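PDB 5TJJ: transcriptional regulator, IclR family from Alicyclobacillus acidocaldarius subsp. acidocaldarius, which probably binds DNA through an N-terminal helix-turn-helix domain and regulates transcription, with a C-terminal domain of the kind that binds effectors in the IclR family. Local coordinates for the interface of chains A and B. Residues are numbered along the deposited sequence; one frame, centred on the assembly and turned at random. Chains: chain A/B, Transcriptional regulator, IclR family.

Contact 1: the interface of chains A and B. Residues chain A 74-75, 78-79; chain B 117-119, 135-136.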
loop_
_atom_site.group_PDB
_atom_site.type_symbol
_atom_site.label_atom_id
_atom_site.label_comp_id
_atom_site.label_asym_id
_atom_site.label_seq_id
_atom_site.Cartn_x
_atom_site.Cartn_y
_atom_site.Cartn_z
ATOM N N ILE A 74 3.848 3.299 5.448
ATOM C CA ILE A 74 4.367 3.455 4.088
ATOM C C ILE A 74 5.181 2.220 3.619
ATOM O O ILE A 74 4.929 1.703 2.517
ATOM C CB ILE A 74 5.121 4.783 3.918
ATOM C CG1 ILE A 74 4.166 5.953 4.153
ATOM C CG2 ILE A 74 5.721 4.908 2.525
ATOM C CD1 ILE A 74 4.849 7.272 4.510
ATOM N N PRO A 75 6.151 1.753 4.431
ATOM C CA PRO A 75 6.872 0.554 4.006
ATOM C C PRO A 75 6.053 -0.709 4.140
ATOM O O PRO A 75 6.246 -1.596 3.365
ATOM C CB PRO A 75 8.123 0.537 4.900
ATOM C CG PRO A 75 7.735 1.352 6.088
ATOM C CD PRO A 75 6.844 2.413 5.555
ATOM N N ALA A 78 4.178 -0.847 0.822
ATOM C CA ALA A 78 5.110 -1.195 -0.249
ATOM C C ALA A 78 5.453 -2.679 -0.236
ATOM O O ALA A 78 5.493 -3.302 -1.279
ATOM C CB ALA A 78 6.378 -0.357 -0.154
ATOM N N ARG A 79 5.678 -3.232 0.948
ATOM C CA ARG A 79 5.988 -4.658 1.086
ATOM C C ARG A 79 4.801 -5.557 0.780
ATOM O O ARG A 79 4.981 -6.599 0.152
ATOM C CB ARG A 79 6.497 -4.983 2.480
ATOM C CG ARG A 79 7.819 -4.343 2.803
ATOM C CD ARG A 79 8.943 -4.851 1.941
ATOM N NE ARG A 79 9.432 -6.120 2.420
ATOM C CZ ARG A 79 10.685 -6.559 2.271
ATOM N NH1 ARG A 79 11.606 -5.808 1.655
ATOM N NH2 ARG A 79 11.033 -7.754 2.757
ATOM N N ILE B 117 14.344 3.295 10.030
ATOM C CA ILE B 117 13.719 2.456 9.010
ATOM C C ILE B 117 13.773 3.085 7.605
ATOM O O ILE B 117 13.573 4.279 7.408
ATOM C CB ILE B 117 12.274 2.129 9.415
ATOM C CG1 ILE B 117 11.679 1.012 8.545
ATOM C CG2 ILE B 117 11.396 3.367 9.376
ATOM C CD1 ILE B 117 10.260 0.594 8.908
ATOM N N TYR B 118 14.041 2.245 6.625
ATOM C CA TYR B 118 13.855 2.613 5.222
ATOM C C TYR B 118 12.371 2.775 4.927
ATOM O O TYR B 118 11.620 1.808 4.980
ATOM C CB TYR B 118 14.466 1.548 4.305
ATOM C CG TYR B 118 15.973 1.575 4.188
ATOM C CD1 TYR B 118 16.743 2.675 4.665
ATOM C CD2 TYR B 118 16.646 0.552 3.520
ATOM C CE1 TYR B 118 18.122 2.723 4.498
ATOM C CE2 TYR B 118 18.038 0.592 3.357
ATOM C CZ TYR B 118 18.777 1.668 3.855
ATOM O OH TYR B 118 20.163 1.728 3.701
ATOM N N ILE B 119 11.974 4.009 4.646
ATOM C CA ILE B 119 10.576 4.368 4.351
ATOM C C ILE B 119 10.243 4.083 2.873
ATOM O O ILE B 119 9.144 3.644 2.545
ATOM C CB ILE B 119 10.328 5.867 4.684
ATOM C CG1 ILE B 119 10.283 6.072 6.204
ATOM C CG2 ILE B 119 9.063 6.412 4.047
ATOM C CD1 ILE B 119 9.235 5.281 6.957
ATOM N N VAL B 135 12.846 -2.327 1.474
ATOM C CA VAL B 135 12.049 -1.239 2.060
ATOM C C VAL B 135 11.432 -1.777 3.331
ATOM O O VAL B 135 11.020 -2.935 3.381
ATOM C CB VAL B 135 11.008 -0.674 1.076
ATOM C CG1 VAL B 135 9.966 0.181 1.778
ATOM C CG2 VAL B 135 11.715 0.163 0.020
ATOM N N GLY B 136 11.441 -0.949 4.370
ATOM C CA GLY B 136 10.935 -1.349 5.688
ATOM C C GLY B 136 11.938 -2.055 6.593
ATOM O O GLY B 136 11.588 -2.444 7.715
#
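A:Pro75 and B:Val135 meet at the middle of this patch and bury more surface than the other residues in it, 58 and 55 Å² respectively. The pyrrolidine ring of A:Pro75 presents its three methylene carbons to chain B. CB rests on the CA of B:Gly136 at 3.5 Å and on CG1 of B:Val135 at 3.6 Å. CG points to the end of B:Ile117, whose CD1 lies 3.9 Å away, and CD faces both the carbonyl O and the CD1 methyl of B:Ile119. B:Val135 holds CG1 opposite its own backbone N (chi1 165°), which carries that methyl toward A:Pro75 and, at 4.1 Å, toward CB of A:Ala78. B:Ile119, with 36 Å² hidden, closes the other end: its CG2 methyl lies 4.0 Å from CG2 of A:Ile74, the two side chains slanting across each other. A:Arg79 wraps the backbone O of B:Val135. Its chain bends at chi2 (-65°) and again at chi3 (-80°), folding the methylenes and the guanidinium group around that oxygen, which NH1 approaches to 3.4 Å. Chain A contributes one face of the start and middle of helix 73-83, and chain B contributes strand 115-122 and the loop before strand 138-140 of its C-terminal domain.

Contact 2: the interface of chains A and B. Residues chain A 55, 57, 72, 76; chain B 18-19, 111, 117, 136, 138.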
loop_
_atom_site.group_PDB
_atom_site.type_symbol
_atom_site.label_atom_id
_atom_site.label_comp_id
_atom_site.label_asym_id
_atom_site.label_seq_id
_atom_site.Cartn_x
_atom_site.Cartn_y
_atom_site.Cartn_z
ATOM N N GLU A 55 4.003 2.552 18.215
ATOM C CA GLU A 55 4.543 1.719 17.142
ATOM C C GLU A 55 4.753 2.491 15.831
ATOM O O GLU A 55 5.159 1.879 14.845
ATOM C CB GLU A 55 3.620 0.509 16.888
ATOM C CG GLU A 55 3.224 -0.322 18.125
ATOM C CD GLU A 55 4.244 -1.400 18.544
ATOM O OE1 GLU A 55 5.368 -1.483 17.955
ATOM O OE2 GLU A 55 3.906 -2.190 19.480
ATOM N N PHE A 57 2.510 3.769 13.817
ATOM C CA PHE A 57 1.406 3.578 12.881
ATOM C C PHE A 57 0.482 4.813 12.832
ATOM O O PHE A 57 -0.276 4.995 11.870
ATOM C CB PHE A 57 0.565 2.362 13.272
ATOM C CG PHE A 57 1.184 1.016 12.933
ATOM C CD1 PHE A 57 2.552 0.834 12.767
ATOM C CD2 PHE A 57 0.371 -0.110 12.870
ATOM C CE1 PHE A 57 3.078 -0.438 12.499
ATOM C CE2 PHE A 57 0.897 -1.380 12.603
ATOM C CZ PHE A 57 2.251 -1.547 12.411
ATOM N N TYR A 72 5.146 4.343 9.511
ATOM C CA TYR A 72 5.400 2.907 9.380
ATOM C C TYR A 72 4.463 2.257 8.352
ATOM O O TYR A 72 4.821 1.266 7.708
ATOM C CB TYR A 72 5.275 2.169 10.740
ATOM C CG TYR A 72 6.274 1.066 10.905
ATOM C CD1 TYR A 72 6.224 -0.075 10.098
ATOM C CD2 TYR A 72 7.299 1.168 11.838
ATOM C CE1 TYR A 72 7.164 -1.086 10.225
ATOM C CE2 TYR A 72 8.244 0.160 11.980
ATOM C CZ TYR A 72 8.168 -0.965 11.174
ATOM O OH TYR A 72 9.103 -1.961 11.303
ATOM N N LEU A 76 5.122 -0.782 5.066
ATOM C CA LEU A 76 4.144 -1.895 5.071
ATOM C C LEU A 76 3.364 -2.023 3.799
ATOM O O LEU A 76 3.203 -3.125 3.287
ATOM C CB LEU A 76 3.127 -1.743 6.197
ATOM C CG LEU A 76 3.661 -1.938 7.600
ATOM C CD1 LEU A 76 2.473 -1.966 8.532
ATOM C CD2 LEU A 76 4.478 -3.204 7.722
ATOM N N LEU B 18 2.398 -7.425 12.130
ATOM C CA LEU B 18 2.566 -6.741 10.855
ATOM C C LEU B 18 4.031 -6.506 10.542
ATOM O O LEU B 18 4.469 -6.700 9.397
ATOM C CB LEU B 18 1.778 -5.417 10.820
ATOM C CG LEU B 18 0.249 -5.574 10.734
ATOM C CD1 LEU B 18 -0.450 -4.219 10.670
ATOM C CD2 LEU B 18 -0.178 -6.401 9.534
ATOM N N LYS B 19 4.788 -6.083 11.551
ATOM C CA LYS B 19 6.208 -5.791 11.357
ATOM C C LYS B 19 6.983 -7.062 11.030
ATOM O O LYS B 19 7.883 -7.025 10.176
ATOM C CB LYS B 19 6.819 -5.073 12.555
ATOM C CG LYS B 19 6.326 -3.640 12.694
ATOM C CD LYS B 19 6.857 -2.980 13.980
ATOM C CE LYS B 19 6.062 -1.722 14.316
ATOM N NZ LYS B 19 6.657 -0.828 15.364
ATOM N N LEU B 111 12.772 6.223 14.360
ATOM C CA LEU B 111 11.652 5.661 15.120
ATOM C C LEU B 111 11.956 5.783 16.595
ATOM O O LEU B 111 12.998 6.296 16.989
ATOM C CB LEU B 111 11.442 4.171 14.777
ATOM C CG LEU B 111 11.254 3.781 13.310
ATOM C CD1 LEU B 111 11.274 2.269 13.147
ATOM C CD2 LEU B 111 9.957 4.372 12.794
ATOM N N ILE B 117 14.344 3.295 10.030
ATOM C CA ILE B 117 13.719 2.456 9.010
ATOM C C ILE B 117 13.773 3.085 7.605
ATOM O O ILE B 117 13.573 4.279 7.408
ATOM C CB ILE B 117 12.274 2.129 9.415
ATOM C CG1 ILE B 117 11.679 1.012 8.545
ATOM C CG2 ILE B 117 11.396 3.367 9.376
ATOM C CD1 ILE B 117 10.260 0.594 8.908
ATOM N N GLY B 136 11.441 -0.949 4.370
ATOM C CA GLY B 136 10.935 -1.349 5.688
ATOM C C GLY B 136 11.938 -2.055 6.593
ATOM O O GLY B 136 11.588 -2.444 7.715
ATOM N N GLN B 138 14.681 -2.274 9.291
ATOM C CA GLN B 138 15.144 -1.473 10.434
ATOM C C GLN B 138 16.661 -1.587 10.655
ATOM O O GLN B 138 17.294 -2.578 10.266
ATOM C CB GLN B 138 14.441 -1.859 11.735
ATOM C CG GLN B 138 12.995 -1.408 11.831
ATOM C CD GLN B 138 12.386 -1.659 13.203
ATOM O OE1 GLN B 138 13.092 -1.763 14.204
ATOM N NE2 GLN B 138 11.061 -1.763 13.251
#
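A:Tyr72 sits in a loop just ahead of helix 73-83 with helix-like backbone torsions (phi -65°, psi -27°), and its side chain enters a slot between B:Lys19 and B:Ile117. It buries 102 Å², more than any other residue of the patch. The aliphatic chain of B:Lys19 crosses one face of the phenol at about a right angle, with CE 3.9 Å from the ring centroid. The opposite face receives the CD1 methyl of B:Ile117, 3.7 Å from the centroid, so the ring is sandwiched between two aliphatic groups, both offset toward its rim. B:Leu111 adds CD1 near ring atom CE2. Beyond the ring, B:Lys19 stays extended and delivers its ammonium group to A:Glu55. NZ forms a salt bridge with carboxylate OE1 at 3.0 Å, approaching on the anti side, and also donates to the backbone O of A:Glu55 at 3.1 Å; one amine thus ties down both the side chain and the main chain. A:Phe57 brings CE1 to CE of B:Lys19 and CE2 to CD1 of B:Leu18, each 3.7 Å away, while A:Leu76 crosses B:Leu18 at about a right angle, its CD2 3.9 Å from the backbone O. The phenol hydroxyl accepts a hydrogen bond from B:Gln138, whose amide is turned steeply against the ring: NE2 lies at the ring edge, in its plane, and OH of A:Tyr72, close to the amide plane, is 2.8 Å from NE2, with 156° at the hydrogen.

Contact 3: the interface of chains A and B. Residues chain A 10, 14, 48, 51-52, 55, 57; chain B 11-12, 15.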
loop_
_atom_site.group_PDB
_atom_site.type_symbol
_atom_site.label_atom_id
_atom_site.label_comp_id
_atom_site.label_asym_id
_atom_site.label_seq_id
_atom_site.Cartn_x
_atom_site.Cartn_y
_atom_site.Cartn_z
ATOM N N SER A 10 -10.475 -4.438 20.232
ATOM C CA SER A 10 -9.478 -3.357 20.215
ATOM C C SER A 10 -8.666 -3.297 18.915
ATOM O O SER A 10 -8.261 -2.210 18.524
ATOM C CB SER A 10 -8.546 -3.388 21.441
ATOM O OG SER A 10 -7.773 -4.570 21.458
ATOM N N ALA A 14 -8.635 -0.281 16.136
ATOM C CA ALA A 14 -7.386 0.215 15.549
ATOM C C ALA A 14 -7.535 0.336 14.024
ATOM O O ALA A 14 -7.236 1.374 13.458
ATOM C CB ALA A 14 -6.216 -0.689 15.915
ATOM N N VAL A 48 -6.022 3.234 22.288
ATOM C CA VAL A 48 -5.683 2.634 21.005
ATOM C C VAL A 48 -4.771 3.543 20.196
ATOM O O VAL A 48 -3.714 3.115 19.715
ATOM C CB VAL A 48 -6.977 2.325 20.230
ATOM C CG1 VAL A 48 -6.717 2.029 18.756
ATOM C CG2 VAL A 48 -7.715 1.175 20.919
ATOM N N THR A 51 -1.366 3.701 21.646
ATOM C CA THR A 51 -0.691 2.425 21.387
ATOM C C THR A 51 -0.175 2.396 19.948
ATOM O O THR A 51 0.988 2.038 19.719
ATOM C CB THR A 51 -1.629 1.237 21.662
ATOM O OG1 THR A 51 -2.129 1.360 22.988
ATOM C CG2 THR A 51 -0.915 -0.083 21.543
ATOM N N LEU A 52 -1.018 2.817 19.006
ATOM C CA LEU A 52 -0.622 2.957 17.598
ATOM C C LEU A 52 0.525 3.952 17.403
ATOM O O LEU A 52 1.441 3.704 16.623
ATOM C CB LEU A 52 -1.827 3.369 16.716
ATOM C CG LEU A 52 -3.007 2.390 16.578
ATOM C CD1 LEU A 52 -4.158 3.005 15.807
ATOM C CD2 LEU A 52 -2.611 1.092 15.918
ATOM N N GLU A 55 4.003 2.552 18.215
ATOM C CA GLU A 55 4.543 1.719 17.142
ATOM C C GLU A 55 4.753 2.491 15.831
ATOM O O GLU A 55 5.159 1.879 14.845
ATOM C CB GLU A 55 3.620 0.509 16.888
ATOM C CG GLU A 55 3.224 -0.322 18.125
ATOM C CD GLU A 55 4.244 -1.400 18.544
ATOM O OE1 GLU A 55 5.368 -1.483 17.955
ATOM O OE2 GLU A 55 3.906 -2.190 19.480
ATOM N N PHE A 57 2.510 3.769 13.817
ATOM C CA PHE A 57 1.406 3.578 12.881
ATOM C C PHE A 57 0.482 4.813 12.832
ATOM O O PHE A 57 -0.276 4.995 11.870
ATOM C CB PHE A 57 0.565 2.362 13.272
ATOM C CG PHE A 57 1.184 1.016 12.933
ATOM C CD1 PHE A 57 2.552 0.834 12.767
ATOM C CD2 PHE A 57 0.371 -0.110 12.870
ATOM C CE1 PHE A 57 3.078 -0.438 12.499
ATOM C CE2 PHE A 57 0.897 -1.380 12.603
ATOM C CZ PHE A 57 2.251 -1.547 12.411
ATOM N N VAL B 11 -3.435 -4.634 20.437
ATOM C CA VAL B 11 -3.071 -3.679 19.364
ATOM C C VAL B 11 -1.565 -3.702 19.179
ATOM O O VAL B 11 -1.098 -3.765 18.036
ATOM C CB VAL B 11 -3.555 -2.232 19.650
ATOM C CG1 VAL B 11 -3.089 -1.260 18.564
ATOM C CG2 VAL B 11 -5.072 -2.197 19.797
ATOM N N ALA B 12 -0.817 -3.669 20.295
ATOM C CA ALA B 12 0.641 -3.829 20.250
ATOM C C ALA B 12 1.020 -5.173 19.597
ATOM O O ALA B 12 1.930 -5.219 18.774
ATOM C CB ALA B 12 1.234 -3.730 21.642
ATOM N N ALA B 15 0.467 -4.891 15.752
ATOM C CA ALA B 15 1.602 -4.163 15.177
ATOM C C ALA B 15 2.838 -5.030 15.040
ATOM O O ALA B 15 3.511 -4.972 14.039
ATOM C CB ALA B 15 1.945 -2.959 16.052
#
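B:Val11 reaches from helix 9-22 of one IclR-type winged helix-turn-helix domain into a groove of the other, where A:Ser10, A:Ala14, A:Thr51 and A:Leu52 receive it; it hides 76 Å². Its two methyls part ways. CG1, opposite the backbone N (chi1 177°), goes between helices 9-21 and 42-54 of chain A, touching CD2 of A:Leu52 at 3.6 Å and CG2 of A:Thr51 at 3.9 Å. CG2 turns to the first turn of helix 9-21, 3.4 Å from the backbone O of A:Ser10. The A:Leu52 side chain meets the valine at about a right angle, whereas A:Thr51 slants across it and also brings its CG2 methyl to the backbone N of B:Ala12, at 3.8 Å. One helical turn on from B:Val11, B:Ala15 hides 40 Å² against A:Glu55 and A:Phe57. Its CB lies 3.6 Å from CG of A:Glu55, where a bend at chi2 (-84°) lays the methylenes and carboxyl carbon over the small methyl. Carboxylate OE2 of A:Glu55 passes 3.7 Å from CA of B:Ala12. With an alanine at A:Glu55, the methyl of B:Ala15 would probably lose the CG and carboxyl carbon that cover it, leaving a gap beside helix 9-22. The ring of A:Phe57 approaches with its CE2 and CZ atoms, CE2 being 3.9 Å from CA of B:Ala15.

The three contacts follow one another along the interface of chains A and B. Contacts 1 and 2 have C-alpha centres about 7 Å apart and share B:Ile117 and B:Gly136; contacts 2 and 3 are about 12 Å apart and share A:Glu55 and A:Phe57, while contacts 1 and 3 are about 18 Å apart. Helix 73-83 of chain A reaches contacts 1 and 2, and helix 9-22 of chain B contacts 2 and 3. Contact 2 thus lies between helix-turn-helix pairing and the C-terminal domain of chain B, and, if this pair is the biological dimer, could couple them; the whole interface is not an exact two-fold.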